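Local coordinates for protein pentafunctional AROM polypeptide (PDB 5SWV) that probably catalyses, through its dehydroquinate dehydratase and shikimate dehydrogenase portions, the dehydration of 3-dehydroquinate and the reduction of 3-dehydroshikimate in the shikimate pathway, at residues S324-F329 / A387-H392; P311-V316 / N351-G356; R411-F416 / Y420-I425; Y358-N363 / G500-V505; V333-P338 / L509-L514. All coordinates share one frame; numbering follows the deposited sequence.

Contact 1: S324-F329 / A387-H392; sequences SDEARF and AIYSLH
Glu326 and Tyr389 reach toward each other from two helices and meet at their polar ends, the phenol oxygen against one carboxylate oxygen. Tyr389 OH donates to Glu326 OE2 at 2.8 Å, a bond whose geometry rates as weak. The two side chains cross at about a right angle, and the carboxylate plane stands 55° from the ring plane. With CG anti to the carbonyl carbon (chi1 -72°), Glu326 sets that atom 3.9 Å from Tyr389 CE2, adding an aliphatic touch to the polar one; a bend at chi2 (78°) then turns the carboxylate toward Tyr389 OH. Tyr389 places its CG anti to the backbone N, which sends the ring out from helix 382-393. That helix follows strand 374-378 of the parallel sheet, the first strand-to-helix step of a Rossmann-like domain, whereas 324-329 belongs to the substrate-binding part of the dehydrogenase. The bond therefore bridges two parts of the enzyme at the surface. Trp354 of helix 353-364 joins the pair, edge-to-face with Tyr389 and touching Glu326. The helix bearing Glu326 begins at Ser324, the N-cap, whose OG accepts from Ala327 N at 3.2 Å and also bonds Asp350 OD1.

Contact 2: P311-V316 / N351-G356; sequences PYKLSV and NTDWRG
Lys313 and Asp353 form a salt bridge in the shikimate dehydrogenase portion, between the loop after strand 303-308 in the substrate-binding domain and the first turn of helix 353-364. A lysine and an aspartate facing each other in this way are consistent with the pair found in the active site of this enzyme family. The side chains approach from opposite directions. Lys313 NZ donates to Asp353 OD2 at 2.8 Å, on the syn side of that oxygen and 17° out of the carboxylate plane, whereas NZ to Asp353 OD1 measures 3.8 Å; NZ therefore engages one oxygen rather than straddling both. Lysine reaches this point by bending near its end: chi3 is 87°, and chi4 is turned away from fully extended as well. CE consequently comes to 3.3 Å from Asp353 OD2, close behind NZ. Asp353 OD1 has a weak bond from Asn334 ND2, giving the second oxygen its own donor.

The start of the helix is shaped by an Asx turn at Asn351. Its ND2 bonds Ala332 O, which fixes the rotation of the amide and directs OD1 at the helix start. There Asp353 N donates to Asn351 OD1 at 3.1 Å, with a C=O...donor angle of 149°.

Contact 3: R411-F416 / Y420-I425; sequences RVQDVF and YNIHII
Tyr420 opens the second segment by laying its ring alongside that of Phe416. The planes are nearly parallel, 12° apart, with centroids separated by 4.8 Å, but the rings are slid so far that they barely overlap. Contact is made at ring carbons, Phe416 CD1 and Tyr420 CE2 at 3.3 Å, and the tyrosine CB lies 3.9 Å from Phe416 CB. Ile422 comes next and sends its CD1 to the same side of the phenylalanine ring as the tyrosine, but near the other ortho carbon, 3.8 Å from Phe416 CD2; here the two side chains cross at about a right angle. Its carbonyl oxygen lies 3.6 Å from Gln413 NE2, a separation without a hydrogen bond. His423 points away, as strand alternation requires, and Ile424 returns to the contact. Its CD1 rests against the flat amide of Gln413, 3.4 Å from Gln413 CD. The glutamine can span the gap because its chain is extended, with CG anti to the backbone N (chi1 179°).

The type I turn from Gln413 to Phe416 follows on helix 406-413, whose Leu406, Ser409 and Tyr410 also touch Ile424. Strand 398-403, this helix and strand 422-426 form a beta-alpha-beta unit of the Rossmann-like domain. The last strand is the sheet's edge, hydrogen-bonded to 398-403, while helix 382-393 flanks the aromatic pair by stacking His392 on Tyr420.

Contact 4: Y358-N363 / G500-V505; sequences YDTFAN and GLEALV
Glu502 reaches across to Thr360 between two helices whose backbones run close here, the CA atoms of Thr360 and Ala503 being 6.2 Å apart. Its CB points toward helix 353-364. CG then stands anti to the backbone N (chi1 167°) and meets both branches of the threonine, 3.9 Å from Thr360 OG1 and 4.0 Å from Thr360 CG2. The chain stays extended, and CD passes the methyl at 3.8 Å from Thr360 CG2. At the tip, OE2 touches that same methyl but has its polar partners in other directions. Arg506 NH2 forms a salt bridge with it, one turn further along the same helix, and a water donates to Glu502 OE2 at 2.7 Å. This water also donates to Thr360 O at 3.0 Å, so the polar link between the segments is indirect, through one solvent molecule.

Thr360 OG1 is turned back to its own helix, where it bonds Gly356 O; toward the other segment it lies over the small Ala503, 3.8 Å from Ala503 CA. A turn later, Asn363 ND2 donates to Asp359 O at 2.9 Å, nearly straight at 171°. That carbonyl also accepts from Asn363 N. Short side chains at Thr360 and Ala503 thus coincide with the close approach. The pairing is characteristic of shikimate dehydrogenases, in which two helices, here 353-364 and 500-516, connect the substrate-binding and Rossmann-like domains.

Contact 5: V333-P338 / L509-L514; sequences VNTIIP and LASFHL
Ser511 OG is held by several groups at once: it donates to Thr335 OG1 at 2.8 Å, bonds Thr352 OG1 and its own helix's Gln507 O, and has a weak bond with Asn307 ND2. Thr335 OG1 in turn donates to Asn334 OD1 at 2.7 Å, with the donor 55° out of the carbonyl plane rather than on a lone pair. The hydroxyls thus form a relay from helix 500-516 into the start of strand 335-340. Asn334 OD1 also accepts from Thr352 N, so the loop before helix 353-364 joins the same network.

Thr335 stands with OG1 beside its backbone N (chi1 -64°), and its methyl lies along the serine, CG2 being 4.2 Å from Ser511 CB. Further up the strand the contact becomes apolar. Ile337 CD1 meets Leu514 CB at 4.2 Å, the two side chains crossing at about a right angle. Strand 335-340 belongs to the mixed sheet of the substrate-binding domain, and helix 500-516, which links that domain to the Rossmann-like one, packs against it almost parallel, the segment axes 10° apart and 9.4 Å at closest approach. A classic beta bulge, in which Asn334 and Thr335 both face Asp350, marks the polar end of the strand.

The buried hydroxyls of Thr335 and Ser511 thus find polar partners within the protein, the serine donating to the threonine and the threonine to Asn334 OD1.

How the contacts relate
Contacts 2 and 5 are close neighbours, centres about 10 Å apart, and hydrogen bonds such as Lys313 O with Val333 N join them. Contact 2 supplies the lysine–aspartate pair that fits the family's active site, while contact 5 joins the neighbouring strand 335-340 to helix 500-516. Helix 353-364 carries contact 2 into contact 4, centres about 16 Å apart; helix 500-516 connects contacts 4 and 5 over the same separation. Contact 1 touches contact 2 through Trp354 and lies about 11 Å from it between centres. Contact 3, at the edge of the Rossmann-like sheet, touches contact 1 but is about 28 Å from contact 5, centre to centre.

Contact 1: S324-F329 / A387-H392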
# COMPACT_ATOMS: atom_id res chain seq x y z
N SER A 324 -0.98 17.81 5.38
CA SER A 324 -1.40 16.56 5.99
C SER A 324 -1.20 16.70 7.49
O SER A 324 -0.47 17.57 7.94
CB SER A 324 -0.57 15.38 5.48
OG SER A 324 0.70 15.36 6.10
N ASP A 325 -1.84 15.82 8.24
CA ASP A 325 -1.71 15.85 9.70
C ASP A 325 -0.24 15.81 10.11
O ASP A 325 0.18 16.59 10.95
CB ASP A 325 -2.47 14.69 10.36
CG ASP A 325 -4.00 14.79 10.21
OD1 ASP A 325 -4.55 15.91 10.02
OD2 ASP A 325 -4.66 13.73 10.30
N GLU A 326 0.54 14.93 9.48
CA GLU A 326 1.93 14.74 9.89
C GLU A 326 2.75 15.98 9.56
O GLU A 326 3.58 16.40 10.35
CB GLU A 326 2.57 13.50 9.25
CG GLU A 326 2.06 12.17 9.79
CD GLU A 326 0.70 11.74 9.26
OE1 GLU A 326 0.17 12.36 8.30
OE2 GLU A 326 0.13 10.78 9.84
N ALA A 327 2.49 16.57 8.40
CA ALA A 327 3.22 17.77 8.01
C ALA A 327 2.96 18.90 8.97
O ALA A 327 3.88 19.63 9.34
CB ALA A 327 2.88 18.19 6.57
N ARG A 328 1.71 19.04 9.40
CA ARG A 328 1.36 20.05 10.38
C ARG A 328 1.99 19.72 11.72
O ARG A 328 2.60 20.57 12.34
CB ARG A 328 -0.13 20.18 10.57
CG ARG A 328 -0.51 21.43 11.36
CD ARG A 328 -1.98 21.42 11.77
NE ARG A 328 -2.78 20.79 10.72
CZ ARG A 328 -3.08 21.34 9.54
NH1 ARG A 328 -2.69 22.59 9.24
NH2 ARG A 328 -3.80 20.64 8.66
N PHE A 329 1.85 18.49 12.15
CA PHE A 329 2.33 18.12 13.45
C PHE A 329 3.83 18.31 13.55
O PHE A 329 4.29 18.90 14.50
CB PHE A 329 1.93 16.69 13.77
CG PHE A 329 2.37 16.26 15.12
CD1 PHE A 329 1.76 16.78 16.24
CD2 PHE A 329 3.40 15.33 15.26
CE1 PHE A 329 2.17 16.37 17.51
CE2 PHE A 329 3.81 14.91 16.50
CZ PHE A 329 3.21 15.44 17.64
N ALA A 387 10.60 9.02 14.73
CA ALA A 387 10.82 7.68 15.26
C ALA A 387 9.87 7.33 16.42
O ALA A 387 9.29 6.24 16.45
CB ALA A 387 12.27 7.52 15.69
N ILE A 388 9.69 8.27 17.35
CA ILE A 388 8.74 8.09 18.44
C ILE A 388 7.32 7.94 17.89
O ILE A 388 6.66 6.95 18.20
CB ILE A 388 8.84 9.23 19.45
CG1 ILE A 388 10.13 9.06 20.23
CG2 ILE A 388 7.66 9.24 20.43
CD1 ILE A 388 10.49 10.27 21.06
N TYR A 389 6.87 8.88 17.06
CA TYR A 389 5.57 8.73 16.37
C TYR A 389 5.43 7.36 15.69
O TYR A 389 4.44 6.66 15.89
CB TYR A 389 5.33 9.87 15.37
CG TYR A 389 4.09 9.72 14.52
CD1 TYR A 389 2.83 9.74 15.10
CD2 TYR A 389 4.17 9.57 13.14
CE1 TYR A 389 1.68 9.62 14.32
CE2 TYR A 389 3.04 9.44 12.34
CZ TYR A 389 1.78 9.46 12.93
OH TYR A 389 0.65 9.33 12.14
N SER A 390 6.44 6.96 14.92
CA SER A 390 6.40 5.68 14.20
C SER A 390 6.27 4.52 15.18
O SER A 390 5.43 3.66 14.99
CB SER A 390 7.63 5.50 13.30
OG SER A 390 7.63 6.45 12.26
N LEU A 391 7.09 4.48 16.22
CA LEU A 391 7.02 3.35 17.16
C LEU A 391 5.67 3.32 17.85
O LEU A 391 5.07 2.26 17.97
CB LEU A 391 8.17 3.37 18.18
CG LEU A 391 9.54 3.05 17.57
CD1 LEU A 391 10.63 3.01 18.62
CD2 LEU A 391 9.52 1.73 16.83
N HIS A 392 5.17 4.49 18.22
CA HIS A 392 3.87 4.59 18.85
C HIS A 392 2.78 4.11 17.91
O HIS A 392 1.89 3.35 18.32
CB HIS A 392 3.59 6.03 19.32
CG HIS A 392 2.36 6.14 20.18
ND1 HIS A 392 1.10 6.32 19.66
CD2 HIS A 392 2.21 6.08 21.53
CE1 HIS A 392 0.22 6.36 20.64
NE2 HIS A 392 0.87 6.22 21.79

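Contact 2: P311-V316 / N351-G356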
# COMPACT_ATOMS: atom_id res chain seq x y z
N PRO A 311 17.56 23.23 2.47
CA PRO A 311 17.08 23.91 3.66
C PRO A 311 15.66 24.49 3.51
O PRO A 311 15.37 25.54 4.10
CB PRO A 311 18.09 25.05 3.76
CG PRO A 311 18.26 25.48 2.33
CD PRO A 311 18.04 24.23 1.49
N TYR A 312 14.79 23.80 2.77
CA TYR A 312 13.51 24.37 2.36
C TYR A 312 12.25 23.66 2.89
O TYR A 312 11.14 24.08 2.55
CB TYR A 312 13.47 24.41 0.83
CG TYR A 312 14.49 25.31 0.15
CD1 TYR A 312 14.96 26.50 0.75
CD2 TYR A 312 14.95 25.01 -1.13
CE1 TYR A 312 15.89 27.32 0.10
CE2 TYR A 312 15.87 25.82 -1.78
CZ TYR A 312 16.34 26.97 -1.17
OH TYR A 312 17.22 27.78 -1.84
N LYS A 313 12.41 22.65 3.75
CA LYS A 313 11.25 21.90 4.26
C LYS A 313 10.27 22.75 5.08
O LYS A 313 9.06 22.47 5.10
CB LYS A 313 11.69 20.68 5.05
CG LYS A 313 12.38 19.66 4.17
CD LYS A 313 13.34 18.75 4.92
CE LYS A 313 12.64 17.55 5.50
NZ LYS A 313 13.56 16.38 5.43
N LEU A 314 10.77 23.80 5.74
CA LEU A 314 9.91 24.70 6.50
C LEU A 314 9.46 25.91 5.69
O LEU A 314 8.29 26.30 5.73
CB LEU A 314 10.59 25.16 7.80
CG LEU A 314 10.80 24.07 8.88
CD1 LEU A 314 12.13 23.33 8.71
CD2 LEU A 314 10.73 24.67 10.26
N SER A 315 10.39 26.51 4.94
CA SER A 315 10.10 27.74 4.21
C SER A 315 9.19 27.54 3.01
O SER A 315 8.62 28.50 2.52
CB SER A 315 11.40 28.42 3.76
OG SER A 315 12.15 27.56 2.95
N VAL A 316 9.04 26.31 2.55
CA VAL A 316 8.16 26.01 1.43
C VAL A 316 6.69 26.01 1.83
O VAL A 316 5.82 26.23 0.99
CB VAL A 316 8.54 24.66 0.76
CG1 VAL A 316 7.98 23.46 1.52
CG2 VAL A 316 8.11 24.63 -0.69
N ASN A 351 4.54 14.96 4.51
CA ASN A 351 5.82 14.65 5.07
C ASN A 351 5.92 13.14 5.21
O ASN A 351 5.25 12.55 6.05
CB ASN A 351 5.92 15.31 6.44
CG ASN A 351 7.32 15.33 6.98
OD1 ASN A 351 8.00 14.31 7.05
ND2 ASN A 351 7.77 16.51 7.35
N THR A 352 6.73 12.52 4.36
CA THR A 352 6.94 11.08 4.41
C THR A 352 8.19 10.66 5.17
O THR A 352 8.49 9.47 5.21
CB THR A 352 7.07 10.49 3.00
OG1 THR A 352 8.12 11.16 2.33
CG2 THR A 352 5.79 10.66 2.24
N ASP A 353 8.92 11.59 5.78
CA ASP A 353 10.14 11.21 6.52
C ASP A 353 9.87 10.08 7.53
O ASP A 353 10.59 9.09 7.56
CB ASP A 353 10.78 12.44 7.20
CG ASP A 353 11.47 13.40 6.18
OD1 ASP A 353 11.85 12.96 5.06
OD2 ASP A 353 11.64 14.59 6.52
N TRP A 354 8.80 10.21 8.31
CA TRP A 354 8.41 9.14 9.25
C TRP A 354 8.13 7.78 8.59
O TRP A 354 8.36 6.74 9.20
CB TRP A 354 7.20 9.57 10.09
CG TRP A 354 5.90 9.58 9.38
CD1 TRP A 354 5.41 10.55 8.56
CD2 TRP A 354 4.89 8.56 9.42
NE1 TRP A 354 4.17 10.20 8.08
CE2 TRP A 354 3.82 8.99 8.61
CE3 TRP A 354 4.80 7.32 10.08
CZ2 TRP A 354 2.66 8.24 8.44
CZ3 TRP A 354 3.65 6.57 9.91
CH2 TRP A 354 2.59 7.03 9.09
N ARG A 355 7.62 7.80 7.36
CA ARG A 355 7.29 6.58 6.65
C ARG A 355 8.54 5.73 6.41
O ARG A 355 8.46 4.50 6.42
CB ARG A 355 6.60 6.89 5.32
CG ARG A 355 5.24 7.58 5.47
CD ARG A 355 4.16 6.65 6.02
NE ARG A 355 4.11 5.51 5.13
CZ ARG A 355 3.51 5.51 3.95
NH1 ARG A 355 2.81 6.55 3.52
NH2 ARG A 355 3.58 4.43 3.19
N GLY A 356 9.68 6.37 6.20
CA GLY A 356 10.95 5.67 6.11
C GLY A 356 11.20 4.77 7.31
O GLY A 356 11.75 3.67 7.17

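Contact 3: R411-F416 / Y420-I425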
# COMPACT_ATOMS: atom_id res chain seq x y z
N ARG A 411 12.87 17.89 25.77
CA ARG A 411 12.40 18.70 24.66
C ARG A 411 11.53 17.87 23.67
O ARG A 411 10.47 18.32 23.19
CB ARG A 411 13.59 19.32 23.94
CG ARG A 411 13.21 20.37 22.92
CD ARG A 411 14.02 20.25 21.64
NE ARG A 411 15.42 20.50 21.95
CZ ARG A 411 16.44 19.65 21.78
NH1 ARG A 411 16.27 18.43 21.25
NH2 ARG A 411 17.66 20.04 22.14
N VAL A 412 12.01 16.67 23.39
CA VAL A 412 11.33 15.74 22.52
C VAL A 412 10.06 15.23 23.17
O VAL A 412 9.02 15.20 22.53
CB VAL A 412 12.23 14.54 22.20
CG1 VAL A 412 11.45 13.48 21.43
CG2 VAL A 412 13.46 14.99 21.43
N GLN A 413 10.15 14.79 24.42
CA GLN A 413 9.00 14.25 25.14
C GLN A 413 7.83 15.25 25.14
O GLN A 413 6.69 14.87 24.91
CB GLN A 413 9.38 13.88 26.59
CG GLN A 413 8.23 13.32 27.45
CD GLN A 413 8.67 12.95 28.86
OE1 GLN A 413 9.07 13.81 29.64
NE2 GLN A 413 8.58 11.66 29.19
N ASP A 414 8.15 16.53 25.37
CA ASP A 414 7.14 17.58 25.55
C ASP A 414 6.38 17.94 24.27
O ASP A 414 5.39 18.66 24.35
CB ASP A 414 7.78 18.84 26.17
CG ASP A 414 8.30 18.61 27.62
OD1 ASP A 414 7.95 17.59 28.27
OD2 ASP A 414 9.08 19.46 28.10
N VAL A 415 6.83 17.47 23.11
CA VAL A 415 6.05 17.55 21.87
C VAL A 415 4.79 16.68 21.93
O VAL A 415 3.79 16.97 21.29
CB VAL A 415 6.91 17.12 20.65
CG1 VAL A 415 6.08 17.01 19.37
CG2 VAL A 415 8.08 18.07 20.43
N PHE A 416 4.84 15.60 22.69
CA PHE A 416 3.77 14.62 22.73
C PHE A 416 2.97 14.76 24.03
O PHE A 416 3.43 15.39 24.96
CB PHE A 416 4.37 13.22 22.61
CG PHE A 416 5.15 13.03 21.33
CD1 PHE A 416 4.53 12.60 20.17
CD2 PHE A 416 6.52 13.30 21.28
CE1 PHE A 416 5.24 12.43 19.00
CE2 PHE A 416 7.24 13.12 20.11
CZ PHE A 416 6.60 12.69 18.97
N TYR A 420 1.83 9.37 26.18
CA TYR A 420 2.31 8.82 24.90
C TYR A 420 3.36 7.69 25.06
O TYR A 420 4.08 7.37 24.10
CB TYR A 420 2.87 9.95 24.01
CG TYR A 420 2.70 9.72 22.52
CD1 TYR A 420 1.43 9.63 21.95
CD2 TYR A 420 3.81 9.62 21.67
CE1 TYR A 420 1.26 9.43 20.59
CE2 TYR A 420 3.65 9.42 20.31
CZ TYR A 420 2.38 9.33 19.77
OH TYR A 420 2.20 9.13 18.41
N ASN A 421 3.45 7.12 26.26
CA ASN A 421 4.29 5.98 26.55
C ASN A 421 5.77 6.24 26.48
O ASN A 421 6.55 5.28 26.42
CB ASN A 421 3.95 4.80 25.65
CG ASN A 421 2.48 4.47 25.64
OD1 ASN A 421 1.81 4.58 26.66
ND2 ASN A 421 1.97 4.05 24.48
N ILE A 422 6.18 7.50 26.53
CA ILE A 422 7.60 7.82 26.48
C ILE A 422 8.18 7.68 27.88
O ILE A 422 7.61 8.23 28.81
CB ILE A 422 7.86 9.24 25.94
CG1 ILE A 422 7.25 9.38 24.54
CG2 ILE A 422 9.36 9.53 25.88
CD1 ILE A 422 7.25 10.79 24.00
N HIS A 423 9.27 6.94 28.01
CA HIS A 423 10.00 6.77 29.28
C HIS A 423 11.44 7.16 29.07
O HIS A 423 12.18 6.45 28.41
CB HIS A 423 9.89 5.33 29.75
CG HIS A 423 8.48 4.91 30.02
ND1 HIS A 423 7.78 5.36 31.12
CD2 HIS A 423 7.62 4.16 29.30
CE1 HIS A 423 6.55 4.88 31.08
NE2 HIS A 423 6.43 4.14 29.99
N ILE A 424 11.84 8.30 29.62
CA ILE A 424 13.19 8.83 29.45
C ILE A 424 14.17 8.04 30.33
O ILE A 424 13.83 7.64 31.43
CB ILE A 424 13.24 10.34 29.79
CG1 ILE A 424 12.41 11.14 28.77
CG2 ILE A 424 14.67 10.86 29.83
CD1 ILE A 424 12.02 12.52 29.23
N ILE A 425 15.36 7.81 29.79
CA ILE A 425 16.46 7.17 30.50
C ILE A 425 17.56 8.20 30.68
O ILE A 425 18.02 8.77 29.69
CB ILE A 425 17.04 6.01 29.68
CG1 ILE A 425 15.99 4.91 29.51
CG2 ILE A 425 18.31 5.46 30.33
CD1 ILE A 425 16.38 3.85 28.50

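Contact 4: Y358-N363 / G500-V505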
# COMPACT_ATOMS: atom_id res chain seq x y z
N TYR A 358 8.55 3.95 9.78
CA TYR A 358 7.39 3.11 9.91
C TYR A 358 7.39 1.94 8.94
O TYR A 358 7.28 0.79 9.36
CB TYR A 358 6.12 3.93 9.72
CG TYR A 358 4.87 3.12 9.92
CD1 TYR A 358 4.30 2.44 8.86
CD2 TYR A 358 4.30 2.98 11.18
CE1 TYR A 358 3.16 1.66 9.03
CE2 TYR A 358 3.16 2.21 11.38
CZ TYR A 358 2.60 1.55 10.30
OH TYR A 358 1.48 0.78 10.45
N ASP A 359 7.51 2.23 7.65
CA ASP A 359 7.39 1.21 6.60
C ASP A 359 8.53 0.19 6.64
O ASP A 359 8.37 -0.95 6.18
CB ASP A 359 7.40 1.83 5.19
CG ASP A 359 6.21 2.73 4.89
OD1 ASP A 359 5.29 2.92 5.72
OD2 ASP A 359 6.19 3.27 3.76
N THR A 360 9.70 0.61 7.13
CA THR A 360 10.84 -0.29 7.25
C THR A 360 10.53 -1.38 8.28
O THR A 360 10.70 -2.56 8.00
CB THR A 360 12.12 0.48 7.61
OG1 THR A 360 12.42 1.38 6.56
CG2 THR A 360 13.29 -0.45 7.81
N PHE A 361 10.05 -0.97 9.46
CA PHE A 361 9.60 -1.91 10.49
C PHE A 361 8.44 -2.76 10.00
O PHE A 361 8.45 -3.98 10.15
CB PHE A 361 9.20 -1.16 11.78
CG PHE A 361 10.38 -0.77 12.64
CD1 PHE A 361 11.04 -1.72 13.41
CD2 PHE A 361 10.83 0.54 12.68
CE1 PHE A 361 12.13 -1.37 14.19
CE2 PHE A 361 11.92 0.89 13.47
CZ PHE A 361 12.57 -0.07 14.22
N ALA A 362 7.44 -2.12 9.39
CA ALA A 362 6.28 -2.85 8.88
C ALA A 362 6.68 -4.06 8.03
O ALA A 362 6.12 -5.14 8.19
CB ALA A 362 5.37 -1.93 8.09
N ASN A 363 7.69 -3.88 7.16
CA ASN A 363 8.19 -4.95 6.29
C ASN A 363 9.20 -5.89 6.94
O ASN A 363 9.24 -7.07 6.59
CB ASN A 363 8.79 -4.38 4.99
CG ASN A 363 7.71 -3.95 4.00
OD1 ASN A 363 7.34 -4.72 3.09
ND2 ASN A 363 7.17 -2.75 4.19
N GLY A 500 19.92 3.13 6.98
CA GLY A 500 19.26 4.39 6.66
C GLY A 500 18.98 4.58 5.19
O GLY A 500 18.12 5.36 4.81
N LEU A 501 19.71 3.87 4.36
CA LEU A 501 19.44 3.89 2.93
C LEU A 501 18.10 3.22 2.62
O LEU A 501 17.31 3.73 1.83
CB LEU A 501 20.59 3.23 2.18
CG LEU A 501 20.66 3.45 0.66
CD1 LEU A 501 20.41 4.92 0.29
CD2 LEU A 501 22.00 2.95 0.13
N GLU A 502 17.83 2.10 3.28
CA GLU A 502 16.53 1.48 3.16
C GLU A 502 15.42 2.48 3.52
O GLU A 502 14.46 2.61 2.77
CB GLU A 502 16.41 0.23 4.02
CG GLU A 502 14.97 -0.24 4.16
CD GLU A 502 14.83 -1.66 4.59
OE1 GLU A 502 15.85 -2.28 4.95
OE2 GLU A 502 13.68 -2.15 4.57
N ALA A 503 15.55 3.16 4.64
CA ALA A 503 14.54 4.13 5.04
C ALA A 503 14.38 5.26 4.05
O ALA A 503 13.26 5.63 3.73
CB ALA A 503 14.85 4.71 6.41
N LEU A 504 15.49 5.80 3.56
CA LEU A 504 15.48 6.84 2.52
C LEU A 504 14.71 6.38 1.28
O LEU A 504 13.93 7.14 0.70
CB LEU A 504 16.90 7.25 2.10
CG LEU A 504 17.04 8.59 1.32
CD1 LEU A 504 18.40 9.19 1.68
CD2 LEU A 504 16.86 8.56 -0.23
N VAL A 505 14.95 5.14 0.87
CA VAL A 505 14.26 4.59 -0.28
C VAL A 505 12.77 4.49 -0.05
O VAL A 505 12.00 4.83 -0.95
CB VAL A 505 14.85 3.23 -0.69
CG1 VAL A 505 13.93 2.49 -1.66
CG2 VAL A 505 16.22 3.44 -1.32
O HOH W 1 12.28 -3.97 5.91

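Contact 5: V333-P338 / L509-L514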
# COMPACT_ATOMS: atom_id res chain seq x y z
N VAL A 333 7.46 20.09 5.45
CA VAL A 333 7.00 19.47 4.21
C VAL A 333 8.19 18.88 3.46
O VAL A 333 9.16 19.58 3.26
CB VAL A 333 6.27 20.51 3.35
CG1 VAL A 333 6.07 20.03 1.92
CG2 VAL A 333 4.91 20.82 3.97
N ASN A 334 8.11 17.60 3.09
CA ASN A 334 9.02 17.02 2.08
C ASN A 334 8.34 16.53 0.79
O ASN A 334 9.02 16.00 -0.08
CB ASN A 334 9.84 15.87 2.69
CG ASN A 334 9.10 14.54 2.68
OD1 ASN A 334 7.87 14.47 2.50
ND2 ASN A 334 9.85 13.46 2.89
N THR A 335 7.02 16.65 0.69
CA THR A 335 6.27 16.12 -0.45
C THR A 335 5.14 17.07 -0.79
O THR A 335 4.19 17.17 -0.04
CB THR A 335 5.67 14.75 -0.12
OG1 THR A 335 6.73 13.82 0.11
CG2 THR A 335 4.82 14.23 -1.26
N ILE A 336 5.27 17.75 -1.92
CA ILE A 336 4.27 18.67 -2.42
C ILE A 336 3.39 17.97 -3.45
O ILE A 336 3.88 17.48 -4.46
CB ILE A 336 4.95 19.90 -3.06
CG1 ILE A 336 5.79 20.62 -2.00
CG2 ILE A 336 3.91 20.83 -3.71
CD1 ILE A 336 6.61 21.79 -2.52
N ILE A 337 2.08 17.95 -3.19
CA ILE A 337 1.11 17.24 -4.03
C ILE A 337 0.14 18.25 -4.64
O ILE A 337 -0.57 18.95 -3.92
CB ILE A 337 0.27 16.25 -3.19
CG1 ILE A 337 1.18 15.26 -2.44
CG2 ILE A 337 -0.74 15.50 -4.06
CD1 ILE A 337 0.55 14.75 -1.17
N PRO A 338 0.11 18.34 -5.97
CA PRO A 338 -0.88 19.20 -6.63
C PRO A 338 -2.22 18.49 -6.82
O PRO A 338 -2.25 17.28 -7.05
CB PRO A 338 -0.23 19.49 -7.97
CG PRO A 338 0.64 18.30 -8.25
CD PRO A 338 0.93 17.61 -6.95
N LEU A 509 9.42 6.14 -1.89
CA LEU A 509 8.34 5.27 -2.39
C LEU A 509 6.96 5.71 -1.87
O LEU A 509 5.99 5.71 -2.60
CB LEU A 509 8.62 3.80 -2.07
CG LEU A 509 9.81 3.19 -2.83
CD1 LEU A 509 10.20 1.83 -2.26
CD2 LEU A 509 9.52 3.06 -4.30
N ALA A 510 6.90 6.10 -0.61
CA ALA A 510 5.70 6.70 -0.04
C ALA A 510 5.28 7.98 -0.79
O ALA A 510 4.09 8.19 -1.05
CB ALA A 510 5.93 7.02 1.43
N SER A 511 6.24 8.82 -1.14
CA SER A 511 5.95 10.03 -1.89
C SER A 511 5.39 9.66 -3.26
O SER A 511 4.39 10.23 -3.70
CB SER A 511 7.20 10.89 -2.05
OG SER A 511 7.66 11.33 -0.78
N PHE A 512 6.03 8.68 -3.89
CA PHE A 512 5.59 8.14 -5.18
C PHE A 512 4.15 7.62 -5.14
O PHE A 512 3.37 7.87 -6.08
CB PHE A 512 6.55 7.04 -5.66
CG PHE A 512 6.12 6.37 -6.93
CD1 PHE A 512 6.49 6.90 -8.17
CD2 PHE A 512 5.35 5.20 -6.91
CE1 PHE A 512 6.10 6.28 -9.36
CE2 PHE A 512 4.96 4.58 -8.09
CZ PHE A 512 5.34 5.12 -9.32
N HIS A 513 3.81 6.90 -4.07
CA HIS A 513 2.45 6.40 -3.88
C HIS A 513 1.47 7.56 -3.70
O HIS A 513 0.42 7.59 -4.34
CB HIS A 513 2.41 5.40 -2.70
CG HIS A 513 1.05 4.85 -2.39
ND1 HIS A 513 0.52 4.85 -1.11
CD2 HIS A 513 0.11 4.26 -3.17
CE1 HIS A 513 -0.67 4.30 -1.12
NE2 HIS A 513 -0.95 3.94 -2.36
N LEU A 514 1.83 8.55 -2.90
CA LEU A 514 0.94 9.71 -2.72
C LEU A 514 0.71 10.45 -4.03
O LEU A 514 -0.36 11.00 -4.23
CB LEU A 514 1.47 10.68 -1.64
CG LEU A 514 1.48 10.13 -0.22
CD1 LEU A 514 2.55 10.86 0.59
CD2 LEU A 514 0.11 10.20 0.45